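Local coordinates for protein xyloglucanase (PDB 2JEP) that hydrolyses xyloglucan, a branched polysaccharide of plant cell walls, as a glycoside hydrolase of family 5 with a TIM-barrel fold, at residues A[74-79]-A[120-125]; A[44-49]-A[374-379]; A[115-120]-A[169-174]. All blocks are in the same frame, centred on the assembly; numbering follows the deposited sequence. Where two conformers were deposited one is given.

Interaction 1: A[74-79]-A[120-125]; sequences LIKKVK and YNEGLY
Lys-79 and Glu-122 form the polar grip of this contact: the lysine runs out extended from helix 72-80 to the turn that ends helix 106-120, and its ammonium group takes hold of two oxygens of one glutamate. Lys-79 NZ donates a hydrogen bond to the backbone O of Glu-122 (2.8 Å), tilted 20° from the carbonyl plane. The same Lys-79 NZ makes a salt bridge to Glu-122 OE1 at 2.9 Å, meeting that oxygen on its anti side. The glutamate chain is bent at chi2 (-67°), which puts CD next to Lys-76.

The side chain of Lys-76 crosses that of Glu-122 at about a right angle. Its CE comes to 3.0 Å from Glu-122 OE2, but Lys-76 NZ stays 4.0 Å from that oxygen, so opposite charges sit close without a salt bridge. This is the loose, solvent-facing side, where the exposed lysine probably adds attraction rather than a fixed bond.

The tight side is apolar and buried. Ile-75 CG2 packs 3.7 Å from Leu-124 CD1, while the other leucine branch, CD2, lies 4.1 Å from CG of Lys-79. Leu-124 thus touches both the isoleucine and the aliphatic part of the lysine whose tip makes the polar bonds.

Between Glu-122 and Leu-124 the chain leaves its helix through a Schellman motif with Gly-123 at C-prime. At the backbone angles of Gly-123 (phi 84°) a CB would be jammed against the carbonyl O of Glu-122, which calls for glycine.

Around this, Leu-124 rests on Ile-86 of strand 85-88 and on Ala-119, and Ile-75 packs on Tyr-118 and Ala-119 of helix 106-120. The contact therefore joins two successive helices on the outside of the barrel, just where the chain turns into strand 125-128.

Interaction 2: A[44-49]-A[374-379]; sequences AGWNLG and FNRSNN
Leu-48 and Arg-376 make the nearest backbone approach, with their CA atoms still 10.4 Å apart, so it is side chains that bridge the gap between the barrel strand 45-48 and the turn after strand 374-375. Two of them reach across from the second segment, Phe-374 and Arg-376, and both meet Trp-46.

Phe-374 presents its edge to the face of the indole, offset from a centred T: the planes stand at 81°, and the centroids of the phenyl and the five-membered ring are 5.4 Å apart. The closest atoms are Phe-374 CE2 and Trp-46 NE1, at 3.5 Å. That NE1 has its polar partner in Asp-362 OD2.

Arg-376 is extended from CG to NE and meets the six-membered end of the indole tip to tip, with NH2 3.7 Å from CZ2 of Trp-46. Trp-46 CH2 and Leu-48 CD1 both lie over one face of the guanidinium, Leu-48 CD1 being 4.0 Å from Arg-376 NH1. At the edge of the group, Arg-376 NH1 donates to Gly-49 O at 2.8 Å, in the plane of that carbonyl but with a somewhat bent N-H...O angle (146°). NH1 is also bonded to Gln-51 OE1, while NH2 forms a salt bridge with Asp-362 OD1. Asp-362 thus ties the tryptophan and the arginine together, one oxygen to each. An alanine in place of Arg-376 would probably leave Gly-49 O without this donor and Asp-362 OD1 without its positive mate, and uncover the tip of the indole.

Further out, Trp-46 packs on Val-78 of helix 72-80, Arg-376 on Leu-74 of the same helix, and Phe-374 on Val-381 of the partner strand in its small hairpin. The hairpin is thereby fastened beside the first barrel strand and the helix that follows it.

Interaction 3: A[115-120]-A[169-174]; sequences VVDYAY and SNYNDR
The ring of Tyr-120 is sandwiched: Arg-174 NH2 stands 3.9 Å above the centre of one face, and Tyr-171 CD2 lies 3.4 Å over the centre of the opposite one. The first is a cation-pi contact; the second is edge-to-face, the tyrosine planes at 59°. At the edge of the Tyr-171 ring, in its plane, lies Asp-117 OD1. The hydroxyl of Tyr-171 donates to Asp-117 OD1 over a short 2.5 Å on the syn side, with carboxylate and ring nearly coplanar (16°). Gln-113 NE2 is a second partner of that hydroxyl.

These contacts link the last turn of helix 106-120 to the loop leading into strand 175-178 of the (beta/alpha)8 barrel. Within the loop, an Asx turn from Asn-172 OD1 to the N of Arg-174 shapes the backbone. Asn-172 N then points almost straight (175°) at Tyr-120 OH, 2.9 Å away. Arg-174 NH1 donates to a lone pair of Tyr-120 O, 2.9 Å away, the bond from NH2 to that oxygen being weak. Arg-174 was modelled in two conformers, and its contacts here are those of one of them. Val-116 CG1 packs 3.9 Å from CE2 of Tyr-171.

Overall arrangement
Interactions 1 and 3 share Tyr-120, and their centres are about 11 Å apart; Arg-174 NH1 also reaches Leu-124 O at 2.9 Å. Interaction 2 lies about 11 Å, centre to centre, from interaction 1 on the other side of helix 72-80, where Leu-74 CD2 packs 3.6 Å from Arg-376 CD. Interactions 2 and 3 are about 18 Å apart by centres and touch through Leu-48 CD2 and Val-115 CG1. In this family the catalytic glutamates lie at the C-terminal ends of barrel strands four and seven, so loop 169-174, at the N-terminal end of strand 175-178, is probably on the far side. Residue Gly-49, about 9 Å from a bound calcium ion, probably lies nearer that rim.

Interaction 1: A[74-79]-A[120-125]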
ATOM      1  N   LEU A  74       5.600  18.548   4.648  1.00  8.39           N
ATOM      2  CA  LEU A  74       4.578  17.838   3.871  1.00  8.57           C
ATOM      3  C   LEU A  74       3.795  16.894   4.768  1.00  8.25           C
ATOM      4  O   LEU A  74       2.564  16.845   4.734  1.00  8.95           O
ATOM      5  CB  LEU A  74       5.204  17.084   2.689  1.00  8.68           C
ATOM      6  CG  LEU A  74       4.236  16.261   1.846  1.00  8.97           C
ATOM      7  CD1 LEU A  74       3.081  17.105   1.256  1.00 10.64           C
ATOM      8  CD2 LEU A  74       4.995  15.499   0.754  1.00  9.80           C
ATOM      9  N   ILE A  75       4.512  16.138   5.581  1.00  8.36           N
ATOM     10  CA  ILE A  75       3.858  15.173   6.451  1.00  8.99           C
ATOM     11  C   ILE A  75       2.990  15.879   7.496  1.00  8.84           C
ATOM     12  O   ILE A  75       1.877  15.431   7.796  1.00  8.83           O
ATOM     13  CB  ILE A  75       4.895  14.251   7.113  1.00  9.14           C
ATOM     14  CG1 ILE A  75       5.741  13.499   6.056  1.00 10.82           C
ATOM     15  CG2 ILE A  75       4.209  13.256   8.046  1.00 10.95           C
ATOM     16  CD1 ILE A  75       4.927  12.812   4.918  1.00 13.94           C
ATOM     17  N   LYS A  76       3.446  17.034   7.982  1.00  8.81           N
ATOM     18  CA  LYS A  76       2.636  17.816   8.905  1.00  9.33           C
ATOM     19  C   LYS A  76       1.356  18.306   8.247  1.00  9.07           C
ATOM     20  O   LYS A  76       0.300  18.343   8.899  1.00  9.47           O
ATOM     21  CB  LYS A  76       3.444  18.968   9.494  1.00 10.71           C
ATOM     22  CG  LYS A  76       4.475  18.509  10.496  1.00 15.29           C
ATOM     23  CD  LYS A  76       5.238  19.688  11.088  1.00 20.46           C
ATOM     24  CE  LYS A  76       6.192  19.243  12.198  1.00 25.19           C
ATOM     25  NZ  LYS A  76       7.296  20.221  12.437  1.00 29.04           N
ATOM     26  N   LYS A  77       1.431  18.676   6.979  1.00  9.02           N
ATOM     27  CA  LYS A  77       0.247  19.137   6.240  1.00  9.62           C
ATOM     28  C   LYS A  77      -0.766  18.010   6.060  1.00  9.12           C
ATOM     29  O   LYS A  77      -1.982  18.205   6.227  1.00  9.74           O
ATOM     30  CB  LYS A  77       0.688  19.702   4.891  1.00 10.35           C
ATOM     31  CG  LYS A  77      -0.364  20.442   4.109  1.00 11.85           C
ATOM     32  CD  LYS A  77      -0.650  21.811   4.714  1.00 15.82           C
ATOM     33  CE  LYS A  77      -1.794  22.488   3.978  1.00 18.09           C
ATOM     34  NZ  LYS A  77      -2.104  23.819   4.567  1.00 21.22           N
ATOM     35  N   VAL A  78      -0.266  16.819   5.739  1.00  8.32           N
ATOM     36  CA  VAL A  78      -1.133  15.652   5.576  1.00  8.22           C
ATOM     37  C   VAL A  78      -1.812  15.323   6.924  1.00  8.01           C
ATOM     38  O   VAL A  78      -3.031  15.041   6.981  1.00  8.67           O
ATOM     39  CB  VAL A  78      -0.320  14.469   5.004  1.00  7.65           C
ATOM     40  CG1 VAL A  78      -1.112  13.186   5.047  1.00  8.74           C
ATOM     41  CG2 VAL A  78       0.125  14.776   3.580  1.00  8.47           C
ATOM     42  N   LYS A  79      -1.044  15.357   8.018  1.00  8.90           N
ATOM     43  CA  LYS A  79      -1.629  15.148   9.345  1.00  9.51           C
ATOM     44  C   LYS A  79      -2.712  16.207   9.647  1.00  9.86           C
ATOM     45  O   LYS A  79      -3.768  15.893  10.198  1.00  9.75           O
ATOM     46  CB  LYS A  79      -0.523  15.189  10.409  1.00  9.60           C
ATOM     47  CG  LYS A  79      -0.994  15.222  11.872  1.00 10.67           C
ATOM     48  CD  LYS A  79       0.192  15.213  12.785  1.00 11.32           C
ATOM     49  CE  LYS A  79      -0.198  15.503  14.219  1.00 14.53           C
ATOM     50  NZ  LYS A  79       0.997  15.463  15.142  1.00 15.14           N
ATOM     51  N   TYR A 120       6.533   9.268  12.004  1.00  8.30           N
ATOM     52  CA  TYR A 120       6.509   8.612  13.312  1.00  8.71           C
ATOM     53  C   TYR A 120       6.601   9.622  14.458  1.00  9.73           C
ATOM     54  O   TYR A 120       5.917   9.480  15.480  1.00 10.20           O
ATOM     55  CB  TYR A 120       7.639   7.595  13.371  1.00  8.82           C
ATOM     56  CG  TYR A 120       7.757   6.771  14.629  1.00  9.41           C
ATOM     57  CD1 TYR A 120       7.060   5.597  14.773  1.00  8.90           C
ATOM     58  CD2 TYR A 120       8.599   7.166  15.661  1.00 10.30           C
ATOM     59  CE1 TYR A 120       7.202   4.823  15.918  1.00  9.48           C
ATOM     60  CE2 TYR A 120       8.726   6.420  16.813  1.00 11.06           C
ATOM     61  CZ  TYR A 120       8.048   5.238  16.930  1.00  9.97           C
ATOM     62  OH  TYR A 120       8.169   4.434  18.055  1.00 11.89           O
ATOM     63  N   ASN A 121       7.440  10.642  14.293  1.00  9.95           N
ATOM     64  CA  ASN A 121       7.597  11.643  15.345  1.00 10.70           C
ATOM     65  C   ASN A 121       6.400  12.558  15.495  1.00 11.23           C
ATOM     66  O   ASN A 121       6.299  13.279  16.519  1.00 12.79           O
ATOM     67  CB  ASN A 121       8.854  12.469  15.124  1.00 11.97           C
ATOM     68  CG  ASN A 121      10.114  11.696  15.387  1.00 13.90           C
ATOM     69  OD1 ASN A 121      10.085  10.646  16.028  1.00 17.79           O
ATOM     70  ND2 ASN A 121      11.244  12.219  14.891  1.00 17.24           N
ATOM     71  N   GLU A 122       5.495  12.529  14.509  1.00 10.82           N
ATOM     72  CA  GLU A 122       4.228  13.247  14.568  1.00 11.94           C
ATOM     73  C   GLU A 122       3.080  12.386  15.082  1.00 10.92           C
ATOM     74  O   GLU A 122       1.931  12.802  15.062  1.00 12.17           O
ATOM     75  CB  GLU A 122       3.877  13.816  13.196  1.00 12.38           C
ATOM     76  CG  GLU A 122       4.751  14.951  12.754  1.00 15.54           C
ATOM     77  CD  GLU A 122       4.556  16.196  13.602  1.00 19.60           C
ATOM     78  OE1 GLU A 122       3.393  16.475  13.944  1.00 19.50           O
ATOM     79  OE2 GLU A 122       5.555  16.885  13.926  1.00 24.86           O
ATOM     80  N   GLY A 123       3.386  11.207  15.596  1.00 10.59           N
ATOM     81  CA  GLY A 123       2.345  10.400  16.222  1.00 10.28           C
ATOM     82  C   GLY A 123       1.539   9.573  15.233  1.00 10.28           C
ATOM     83  O   GLY A 123       0.541   8.965  15.613  1.00 11.49           O
ATOM     84  N   LEU A 124       1.966   9.542  13.969  1.00  9.62           N
ATOM     85  CA  LEU A 124       1.209   8.840  12.930  1.00  8.90           C
ATOM     86  C   LEU A 124       1.599   7.369  12.878  1.00  8.71           C
ATOM     87  O   LEU A 124       2.702   7.006  13.263  1.00  9.47           O
ATOM     88  CB  LEU A 124       1.508   9.490  11.579  1.00  9.20           C
ATOM     89  CG  LEU A 124       1.099  10.960  11.483  1.00  8.40           C
ATOM     90  CD1 LEU A 124       1.685  11.593  10.238  1.00 10.10           C
ATOM     91  CD2 LEU A 124      -0.426  11.145  11.501  1.00 12.81           C
ATOM     92  N   TYR A 125       0.694   6.532  12.378  1.00  8.16           N
ATOM     93  CA  TYR A 125       1.048   5.190  11.963  1.00  8.36           C
ATOM     94  C   TYR A 125       1.810   5.311  10.641  1.00  7.98           C
ATOM     95  O   TYR A 125       1.528   6.206   9.827  1.00  8.46           O
ATOM     96  CB  TYR A 125      -0.204   4.335  11.768  1.00  8.90           C
ATOM     97  CG  TYR A 125      -0.715   3.759  13.065  1.00  9.43           C
ATOM     98  CD1 TYR A 125      -1.547   4.494  13.908  1.00 10.82           C
ATOM     99  CD2 TYR A 125      -0.350   2.489  13.464  1.00  9.76           C
ATOM    100  CE1 TYR A 125      -1.971   3.969  15.127  1.00 12.73           C
ATOM    101  CE2 TYR A 125      -0.785   1.960  14.656  1.00 12.37           C
ATOM    102  CZ  TYR A 125      -1.585   2.692  15.477  1.00 11.86           C
ATOM    103  OH  TYR A 125      -2.014   2.118  16.680  1.00 15.41           O
TER

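Interaction 2: A[44-49]-A[374-379]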
ATOM      1  N   ALA A  44      -7.879   7.131   8.458  1.00  8.77           N
ATOM      2  CA  ALA A  44      -7.680   7.189   7.016  1.00  8.89           C
ATOM      3  C   ALA A  44      -6.194   7.370   6.774  1.00  7.74           C
ATOM      4  O   ALA A  44      -5.518   8.160   7.446  1.00  8.72           O
ATOM      5  CB  ALA A  44      -8.461   8.337   6.390  1.00 10.14           C
ATOM      6  N   GLY A  45      -5.674   6.626   5.822  1.00  7.54           N
ATOM      7  CA  GLY A  45      -4.277   6.742   5.453  1.00  7.24           C
ATOM      8  C   GLY A  45      -4.018   7.470   4.154  1.00  6.55           C
ATOM      9  O   GLY A  45      -4.917   7.694   3.355  1.00  7.03           O
ATOM     10  N   TRP A  46      -2.755   7.827   3.969  1.00  6.56           N
ATOM     11  CA  TRP A  46      -2.314   8.563   2.797  1.00  6.39           C
ATOM     12  C   TRP A  46      -0.961   8.020   2.367  1.00  6.50           C
ATOM     13  O   TRP A  46      -0.063   7.846   3.188  1.00  6.72           O
ATOM     14  CB  TRP A  46      -2.257  10.038   3.137  1.00  7.03           C
ATOM     15  CG  TRP A  46      -1.845  10.991   2.056  1.00  6.77           C
ATOM     16  CD1 TRP A  46      -2.658  11.645   1.199  1.00  7.33           C
ATOM     17  CD2 TRP A  46      -0.504  11.444   1.774  1.00  6.75           C
ATOM     18  NE1 TRP A  46      -1.905  12.501   0.387  1.00  7.49           N
ATOM     19  CE2 TRP A  46      -0.584  12.393   0.739  1.00  6.97           C
ATOM     20  CE3 TRP A  46       0.753  11.159   2.328  1.00  6.70           C
ATOM     21  CZ2 TRP A  46       0.545  13.056   0.247  1.00  6.90           C
ATOM     22  CZ3 TRP A  46       1.862  11.817   1.840  1.00  7.71           C
ATOM     23  CH2 TRP A  46       1.751  12.746   0.808  1.00  7.58           C
ATOM     24  N   ASN A  47      -0.805   7.744   1.071  1.00  6.28           N
ATOM     25  CA  ASN A  47       0.462   7.282   0.522  1.00  6.29           C
ATOM     26  C   ASN A  47       1.340   8.439   0.106  1.00  6.12           C
ATOM     27  O   ASN A  47       0.904   9.336  -0.626  1.00  6.44           O
ATOM     28  CB  ASN A  47       0.242   6.475  -0.761  1.00  5.63           C
ATOM     29  CG  ASN A  47      -0.145   5.041  -0.534  1.00  6.37           C
ATOM     30  OD1 ASN A  47       0.735   4.162  -0.414  1.00  6.79           O
ATOM     31  ND2 ASN A  47      -1.455   4.781  -0.512  1.00  6.40           N
ATOM     32  N   LEU A  48       2.591   8.355   0.510  1.00  6.30           N
ATOM     33  CA  LEU A  48       3.638   9.250   0.060  1.00  6.79           C
ATOM     34  C   LEU A  48       4.156   8.738  -1.292  1.00  6.91           C
ATOM     35  O   LEU A  48       5.272   8.230  -1.426  1.00  7.36           O
ATOM     36  CB  LEU A  48       4.732   9.314   1.142  1.00  7.18           C
ATOM     37  CG  LEU A  48       5.939  10.234   0.908  1.00  7.49           C
ATOM     38  CD1 LEU A  48       5.534  11.709   0.838  1.00  8.11           C
ATOM     39  CD2 LEU A  48       6.977  10.020   2.030  1.00  8.66           C
ATOM     40  N   GLY A  49       3.289   8.825  -2.293  1.00  6.78           N
ATOM     41  CA  GLY A  49       3.542   8.169  -3.549  1.00  5.95           C
ATOM     42  C   GLY A  49       4.528   8.918  -4.433  1.00  6.83           C
ATOM     43  O   GLY A  49       4.654  10.153  -4.363  1.00  6.97           O
ATOM     44  N   PHE A 374      -2.459  17.392  -2.569  1.00  7.95           N
ATOM     45  CA  PHE A 374      -1.597  18.482  -2.090  1.00  8.09           C
ATOM     46  C   PHE A 374      -0.598  18.840  -3.178  1.00  8.07           C
ATOM     47  O   PHE A 374      -0.211  17.984  -3.967  1.00  7.83           O
ATOM     48  CB  PHE A 374      -0.808  18.035  -0.854  1.00  8.84           C
ATOM     49  CG  PHE A 374      -1.673  17.559   0.271  1.00  8.38           C
ATOM     50  CD1 PHE A 374      -2.131  18.442   1.253  1.00  9.41           C
ATOM     51  CD2 PHE A 374      -2.001  16.222   0.387  1.00  8.61           C
ATOM     52  CE1 PHE A 374      -2.924  17.996   2.290  1.00 10.36           C
ATOM     53  CE2 PHE A 374      -2.801  15.770   1.426  1.00  9.68           C
ATOM     54  CZ  PHE A 374      -3.267  16.651   2.369  1.00  9.37           C
ATOM     55  N   ASN A 375      -0.193  20.110  -3.209  1.00  8.64           N
ATOM     56  CA  ASN A 375       0.932  20.524  -4.038  0.50  9.06           C
ATOM     57  C   ASN A 375       2.165  20.481  -3.141  1.00  8.99           C
ATOM     58  O   ASN A 375       2.277  21.209  -2.156  1.00  9.44           O
ATOM     59  CB  ASN A 375       0.736  21.888  -4.710  0.50  9.29           C
ATOM     60  CG  ASN A 375       1.929  22.273  -5.578  0.50 11.00           C
ATOM     61  OD1 ASN A 375       3.059  22.262  -5.104  0.50 10.28           O
ATOM     62  ND2 ASN A 375       1.691  22.594  -6.848  0.50 12.41           N
ATOM     63  N   ARG A 376       3.045  19.539  -3.474  1.00  8.69           N
ATOM     64  CA  ARG A 376       4.228  19.299  -2.671  1.00  8.65           C
ATOM     65  C   ARG A 376       5.274  20.395  -2.822  1.00  8.93           C
ATOM     66  O   ARG A 376       6.122  20.537  -1.993  1.00  9.31           O
ATOM     67  CB  ARG A 376       4.807  17.937  -2.999  1.00  8.20           C
ATOM     68  CG  ARG A 376       3.837  16.829  -2.673  1.00  7.68           C
ATOM     69  CD  ARG A 376       4.381  15.421  -2.829  1.00  7.60           C
ATOM     70  NE  ARG A 376       3.293  14.447  -2.696  1.00  7.21           N
ATOM     71  CZ  ARG A 376       3.437  13.134  -2.859  1.00  7.37           C
ATOM     72  NH1 ARG A 376       4.631  12.598  -3.001  1.00  7.96           N
ATOM     73  NH2 ARG A 376       2.387  12.344  -2.860  1.00  7.30           N
ATOM     74  N   SER A 377       5.192  21.196  -3.867  1.00 11.35           N
ATOM     75  CA  SER A 377       6.077  22.360  -3.973  1.00 12.94           C
ATOM     76  C   SER A 377       5.836  23.432  -2.947  1.00 13.67           C
ATOM     77  O   SER A 377       6.784  24.136  -2.625  1.00 12.49           O
ATOM     78  CB  SER A 377       5.906  23.004  -5.329  1.00 14.82           C
ATOM     79  OG  SER A 377       6.369  22.102  -6.268  1.00 19.73           O
ATOM     80  N   ASN A 378       4.596  23.608  -2.447  1.00 16.48           N
ATOM     81  CA  ASN A 378       4.295  24.625  -1.397  0.70 16.25           C
ATOM     82  C   ASN A 378       3.433  24.209  -0.218  1.00 16.97           C
ATOM     83  O   ASN A 378       2.987  25.072   0.553  1.00 17.91           O
ATOM     84  CB  ASN A 378       3.786  25.938  -2.004  0.70 17.32           C
ATOM     85  CG  ASN A 378       2.486  25.786  -2.712  0.70 15.47           C
ATOM     86  OD1 ASN A 378       2.070  26.652  -3.511  0.70 20.91           O
ATOM     87  ND2 ASN A 378       1.816  24.711  -2.432  0.70 12.33           N
ATOM     88  N   ASN A 379       3.207  22.911  -0.057  1.00 14.68           N
ATOM     89  CA  ASN A 379       2.379  22.387   1.000  1.00 15.98           C
ATOM     90  C   ASN A 379       1.090  23.085   1.069  1.00 16.12           C
ATOM     91  O   ASN A 379       0.631  23.465   2.146  1.00 18.57           O
ATOM     92  CB  ASN A 379       3.058  22.473   2.363  1.00 16.35           C
ATOM     93  CG  ASN A 379       4.253  21.676   2.393  1.00 12.85           C
ATOM     94  OD1 ASN A 379       4.188  20.554   1.981  1.00 14.54           O
ATOM     95  ND2 ASN A 379       5.424  22.270   2.757  1.00 15.87           N
TER

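Interaction 3: A[115-120]-A[169-174]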
ATOM      1  N   VAL A 115      12.754   9.825   6.698  1.00  8.41           N
ATOM      2  CA  VAL A 115      11.411  10.046   6.207  1.00  8.18           C
ATOM      3  C   VAL A 115      10.379   9.352   7.114  1.00  7.99           C
ATOM      4  O   VAL A 115       9.320   9.934   7.432  1.00  8.68           O
ATOM      5  CB  VAL A 115      11.306   9.608   4.738  1.00  8.62           C
ATOM      6  CG1 VAL A 115       9.860   9.712   4.206  1.00 10.06           C
ATOM      7  CG2 VAL A 115      12.245  10.474   3.866  1.00  8.93           C
ATOM      8  N   VAL A 116      10.672   8.123   7.537  1.00  7.83           N
ATOM      9  CA  VAL A 116       9.828   7.453   8.527  1.00  7.46           C
ATOM     10  C   VAL A 116       9.654   8.356   9.743  1.00  8.24           C
ATOM     11  O   VAL A 116       8.543   8.533  10.246  1.00  8.74           O
ATOM     12  CB  VAL A 116      10.411   6.097   8.920  1.00  7.93           C
ATOM     13  CG1 VAL A 116       9.770   5.585  10.244  1.00  8.81           C
ATOM     14  CG2 VAL A 116      10.237   5.102   7.793  1.00  8.39           C
ATOM     15  N   ASP A 117      10.761   8.916  10.241  1.00  8.36           N
ATOM     16  CA  ASP A 117      10.675   9.748  11.425  1.00  8.77           C
ATOM     17  C   ASP A 117       9.800  10.990  11.236  1.00  8.93           C
ATOM     18  O   ASP A 117       9.156  11.449  12.180  1.00  9.11           O
ATOM     19  CB  ASP A 117      12.070  10.174  11.873  1.00  9.42           C
ATOM     20  CG  ASP A 117      12.868   9.069  12.520  1.00 11.23           C
ATOM     21  OD1 ASP A 117      12.269   8.040  12.896  1.00 13.56           O
ATOM     22  OD2 ASP A 117      14.098   9.313  12.709  1.00 15.67           O
ATOM     23  N   TYR A 118       9.751  11.553  10.025  1.00  8.89           N
ATOM     24  CA  TYR A 118       8.867  12.698   9.799  1.00  8.93           C
ATOM     25  C   TYR A 118       7.438  12.376  10.194  1.00  9.04           C
ATOM     26  O   TYR A 118       6.740  13.224  10.699  1.00 11.63           O
ATOM     27  CB  TYR A 118       8.849  13.149   8.336  1.00  8.93           C
ATOM     28  CG  TYR A 118      10.156  13.627   7.732  1.00  7.87           C
ATOM     29  CD1 TYR A 118      11.232  13.976   8.505  1.00  8.56           C
ATOM     30  CD2 TYR A 118      10.302  13.708   6.354  1.00  8.55           C
ATOM     31  CE1 TYR A 118      12.435  14.390   7.919  1.00  8.81           C
ATOM     32  CE2 TYR A 118      11.470  14.139   5.781  1.00  8.35           C
ATOM     33  CZ  TYR A 118      12.545  14.458   6.560  1.00  8.15           C
ATOM     34  OH  TYR A 118      13.711  14.856   5.945  1.00  8.95           O
ATOM     35  N   ALA A 119       7.004  11.152   9.909  1.00  7.86           N
ATOM     36  CA  ALA A 119       5.643  10.690  10.244  1.00  8.55           C
ATOM     37  C   ALA A 119       5.570  10.118  11.653  1.00  8.16           C
ATOM     38  O   ALA A 119       4.668  10.456  12.435  1.00  8.73           O
ATOM     39  CB  ALA A 119       5.160   9.643   9.228  1.00  8.52           C
ATOM     40  N   TYR A 120       6.533   9.268  12.004  1.00  8.30           N
ATOM     41  CA  TYR A 120       6.509   8.612  13.312  1.00  8.71           C
ATOM     42  C   TYR A 120       6.601   9.622  14.458  1.00  9.73           C
ATOM     43  O   TYR A 120       5.917   9.480  15.480  1.00 10.20           O
ATOM     44  CB  TYR A 120       7.639   7.595  13.371  1.00  8.82           C
ATOM     45  CG  TYR A 120       7.757   6.771  14.629  1.00  9.41           C
ATOM     46  CD1 TYR A 120       7.060   5.597  14.773  1.00  8.90           C
ATOM     47  CD2 TYR A 120       8.599   7.166  15.661  1.00 10.30           C
ATOM     48  CE1 TYR A 120       7.202   4.823  15.918  1.00  9.48           C
ATOM     49  CE2 TYR A 120       8.726   6.420  16.813  1.00 11.06           C
ATOM     50  CZ  TYR A 120       8.048   5.238  16.930  1.00  9.97           C
ATOM     51  OH  TYR A 120       8.169   4.434  18.055  1.00 11.89           O
ATOM     52  N   SER A 169      14.287  -1.655  14.561  1.00 10.56           N
ATOM     53  CA  SER A 169      13.838  -2.568  15.598  1.00 12.15           C
ATOM     54  C   SER A 169      13.282  -1.920  16.843  1.00 12.23           C
ATOM     55  O   SER A 169      12.414  -2.514  17.490  1.00 14.30           O
ATOM     56  CB  SER A 169      14.938  -3.547  15.987  1.00 13.60           C
ATOM     57  OG  SER A 169      15.978  -2.875  16.657  1.00 15.74           O
ATOM     58  N   ASN A 170      13.712  -0.695  17.157  1.00 12.88           N
ATOM     59  CA  ASN A 170      13.258  -0.065  18.387  0.50 13.54           C
ATOM     60  C   ASN A 170      11.977   0.763  18.236  1.00 13.06           C
ATOM     61  O   ASN A 170      11.455   1.289  19.219  1.00 14.32           O
ATOM     62  CB  ASN A 170      14.393   0.755  19.004  0.50 14.90           C
ATOM     63  CG  ASN A 170      15.598  -0.113  19.399  0.50 17.82           C
ATOM     64  OD1 ASN A 170      15.442  -1.237  19.876  0.50 21.64           O
ATOM     65  ND2 ASN A 170      16.797   0.406  19.172  0.50 21.98           N
ATOM     66  N   TYR A 171      11.449   0.854  17.020  1.00 11.11           N
ATOM     67  CA  TYR A 171      10.208   1.587  16.809  1.00 10.33           C
ATOM     68  C   TYR A 171       9.009   0.821  17.356  1.00  9.75           C
ATOM     69  O   TYR A 171       8.961  -0.406  17.289  1.00 10.17           O
ATOM     70  CB  TYR A 171       9.996   1.846  15.311  1.00 10.23           C
ATOM     71  CG  TYR A 171      10.912   2.913  14.774  1.00  9.93           C
ATOM     72  CD1 TYR A 171      12.297   2.729  14.713  1.00 11.93           C
ATOM     73  CD2 TYR A 171      10.410   4.136  14.338  1.00 10.82           C
ATOM     74  CE1 TYR A 171      13.140   3.717  14.243  1.00 11.65           C
ATOM     75  CE2 TYR A 171      11.259   5.127  13.851  1.00  9.75           C
ATOM     76  CZ  TYR A 171      12.631   4.924  13.814  1.00 10.32           C
ATOM     77  OH  TYR A 171      13.519   5.872  13.362  1.00 11.96           O
ATOM     78  N   ASN A 172       8.044   1.544  17.922  1.00  9.79           N
ATOM     79  CA  ASN A 172       6.866   0.929  18.514  1.00 10.30           C
ATOM     80  C   ASN A 172       5.874   0.452  17.452  1.00 10.19           C
ATOM     81  O   ASN A 172       6.192   0.453  16.243  1.00  9.54           O
ATOM     82  CB  ASN A 172       6.262   1.821  19.613  1.00 10.71           C
ATOM     83  CG  ASN A 172       5.512   3.020  19.096  1.00 10.71           C
ATOM     84  OD1 ASN A 172       5.143   3.090  17.925  1.00 10.49           O
ATOM     85  ND2 ASN A 172       5.253   3.989  20.002  1.00 14.73           N
ATOM     86  N   ASP A 173       4.692   0.033  17.893  1.00 10.23           N
ATOM     87  CA  ASP A 173       3.723  -0.592  17.016  1.00 10.40           C
ATOM     88  C   ASP A 173       3.074   0.376  16.034  1.00  9.63           C
ATOM     89  O   ASP A 173       2.291  -0.069  15.181  1.00 10.23           O
ATOM     90  CB  ASP A 173       2.623  -1.310  17.788  1.00 11.02           C
ATOM     91  CG  ASP A 173       3.064  -2.631  18.396  1.00 12.97           C
ATOM     92  OD1 ASP A 173       4.207  -3.081  18.199  1.00 12.69           O
ATOM     93  OD2 ASP A 173       2.199  -3.238  19.073  1.00 15.73           O
ATOM     94  N   ARG A 174       3.373   1.669  16.125  1.00  9.63           N
ATOM     95  CA  ARG A 174       2.945   2.601  15.083  0.50  9.40           C
ATOM     96  C   ARG A 174       3.695   2.390  13.768  1.00  9.09           C
ATOM     97  O   ARG A 174       3.235   2.861  12.739  1.00  9.59           O
ATOM     98  CB  ARG A 174       3.003   4.059  15.537  0.50 10.04           C
ATOM     99  CG  ARG A 174       1.792   4.439  16.408  0.50 10.16           C
ATOM    100  CD  ARG A 174       1.698   5.938  16.696  0.50  9.90           C
ATOM    101  NE  ARG A 174       2.821   6.408  17.516  0.50  9.84           N
ATOM    102  CZ  ARG A 174       3.898   7.054  17.069  0.50 10.83           C
ATOM    103  NH1 ARG A 174       4.053   7.297  15.777  0.50 10.31           N
ATOM    104  NH2 ARG A 174       4.858   7.441  17.926  0.50 11.48           N
TER